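Local coordinates for DUF3861 domain-containing protein (Pectobacterium atrosepticum SCRI1043, PDB 3CJL), which is of unknown function but forms a two-chain assembly, each subunit pairing a two-stranded antiparallel sheet with several helices, at residues D28-L33 against G54-G59. Residues are numbered along the deposited sequence; the frame is centred on the assembly and turned at random.
Sequences DDLFKL and GLKLFG. With EDO (1,2-ethanediol), chain C.
K56 of helix 45-64 makes every contact of 54-59 with 28-33, meeting D28, L30 and L33. From CB, which leaves the backbone toward 28-33, the chain makes its first contact at CG: K56 CG lies 4.1 Å from both L30 CD1 and L33 CD2. Bends at the next two torsions then carry the methylenes along L33: K56 CD approaches L33 CD2 at 3.7 Å and K56 CE lies 3.8 Å from the same methyl. The two side chains reach toward each other, and the L33 methyl rests on the lysine's methylenes. K56 CE also lies 3.4 Å from D28 OD2, so the acid meets the end methylene as well as the ammonium. With the last torsion extended (chi4 -172°), K56 NZ forms a salt bridge with D28 OD2 at 3.2 Å, approaching from above the carboxylate, 48° out of its plane. The same ammonium donates to O2 of a 1,2-ethanediol, probably from the crystallisation liquor. Next to D28, D29 N-caps helix 30-37 by accepting from K32 N at its OD1. Between 28-33 and 54-59, K56 thus joins helix 45-64 to loop residue D28 and the first turn of helix 30-37; it also touches L26 of strand 19-26, while L55 packs on helix 75-86 and L30 on V10 of the second subunit.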
# COMPACT_ATOMS: atom_id res chain seq x y z
N ASP A 28 11.17 4.81 -6.59
CA ASP A 28 10.91 4.34 -7.94
C ASP A 28 9.97 5.36 -8.58
O ASP A 28 9.28 6.10 -7.88
CB ASP A 28 10.23 2.98 -7.90
CG ASP A 28 11.17 1.87 -7.48
OD1 ASP A 28 12.13 1.59 -8.24
OD2 ASP A 28 10.94 1.26 -6.40
N ASP A 29 9.98 5.40 -9.91
CA ASP A 29 9.05 6.20 -10.68
C ASP A 29 7.78 5.36 -10.74
O ASP A 29 7.70 4.43 -11.53
CB ASP A 29 9.63 6.46 -12.08
CG ASP A 29 8.72 7.29 -12.95
OD1 ASP A 29 7.51 7.34 -12.69
OD2 ASP A 29 9.22 7.88 -13.94
N LEU A 30 6.80 5.69 -9.89
CA LEU A 30 5.57 4.90 -9.75
C LEU A 30 4.77 4.80 -11.05
O LEU A 30 4.34 3.71 -11.43
CB LEU A 30 4.70 5.48 -8.63
CG LEU A 30 3.34 4.83 -8.35
CD1 LEU A 30 3.47 3.35 -8.00
CD2 LEU A 30 2.65 5.60 -7.21
N PHE A 31 4.58 5.92 -11.73
CA PHE A 31 3.86 5.94 -13.00
C PHE A 31 4.57 5.13 -14.08
O PHE A 31 3.90 4.47 -14.86
CB PHE A 31 3.57 7.37 -13.45
CG PHE A 31 2.52 8.06 -12.62
CD1 PHE A 31 2.82 8.61 -11.39
CD2 PHE A 31 1.21 8.14 -13.07
CE1 PHE A 31 1.84 9.23 -10.61
CE2 PHE A 31 0.24 8.77 -12.30
CZ PHE A 31 0.57 9.31 -11.06
N LYS A 32 5.90 5.13 -14.10
CA LYS A 32 6.66 4.29 -15.06
C LYS A 32 6.52 2.79 -14.70
O LYS A 32 6.36 1.95 -15.58
CB LYS A 32 8.12 4.71 -15.14
CG LYS A 32 8.85 4.24 -16.38
CD LYS A 32 10.29 4.75 -16.42
CE LYS A 32 10.80 4.95 -17.85
NZ LYS A 32 10.80 3.70 -18.68
N LEU A 33 6.56 2.48 -13.40
CA LEU A 33 6.36 1.11 -12.90
C LEU A 33 4.95 0.58 -13.26
O LEU A 33 4.80 -0.58 -13.67
CB LEU A 33 6.61 1.07 -11.38
CG LEU A 33 7.05 -0.24 -10.71
CD1 LEU A 33 8.44 -0.65 -11.18
CD2 LEU A 33 7.05 -0.10 -9.17
N GLY A 54 -0.31 0.16 -3.36
CA GLY A 54 -0.31 -0.26 -1.98
C GLY A 54 1.02 -0.83 -1.52
O GLY A 54 1.52 -0.43 -0.48
N LEU A 55 1.57 -1.73 -2.33
CA LEU A 55 2.88 -2.34 -2.09
C LEU A 55 4.07 -1.34 -2.00
O LEU A 55 4.94 -1.47 -1.14
CB LEU A 55 3.15 -3.34 -3.20
CG LEU A 55 4.40 -4.21 -3.16
CD1 LEU A 55 4.33 -5.12 -1.97
CD2 LEU A 55 4.49 -4.98 -4.46
N LYS A 56 4.13 -0.38 -2.93
CA LYS A 56 5.16 0.66 -2.92
C LYS A 56 5.01 1.60 -1.71
O LYS A 56 6.00 2.01 -1.14
CB LYS A 56 5.17 1.48 -4.21
CG LYS A 56 5.37 0.73 -5.52
CD LYS A 56 6.45 -0.35 -5.53
CE LYS A 56 7.82 0.19 -5.51
NZ LYS A 56 8.80 -0.96 -5.71
N LEU A 57 3.78 1.94 -1.33
CA LEU A 57 3.54 2.76 -0.15
C LEU A 57 4.01 2.06 1.11
O LEU A 57 4.82 2.60 1.83
CB LEU A 57 2.07 3.16 0.00
CG LEU A 57 1.56 4.26 -0.92
CD1 LEU A 57 0.04 4.42 -0.76
CD2 LEU A 57 2.30 5.59 -0.67
N PHE A 58 3.53 0.84 1.37
CA PHE A 58 3.91 0.17 2.63
C PHE A 58 5.35 -0.34 2.60
O PHE A 58 6.02 -0.28 3.62
CB PHE A 58 2.81 -0.80 3.15
CG PHE A 58 3.05 -2.26 2.90
CD1 PHE A 58 3.87 -2.99 3.74
CD2 PHE A 58 2.33 -2.95 1.91
CE1 PHE A 58 4.07 -4.35 3.55
CE2 PHE A 58 2.50 -4.32 1.72
CZ PHE A 58 3.38 -5.02 2.54
N GLY A 59 5.85 -0.73 1.43
CA GLY A 59 7.23 -1.17 1.26
C GLY A 59 8.29 -0.11 1.50
O GLY A 59 9.32 -0.38 2.11
C1 EDO C . 8.38 -4.27 -9.82
O1 EDO C . 7.37 -5.28 -9.99
C2 EDO C . 8.49 -3.87 -8.35
O2 EDO C . 9.46 -2.82 -8.17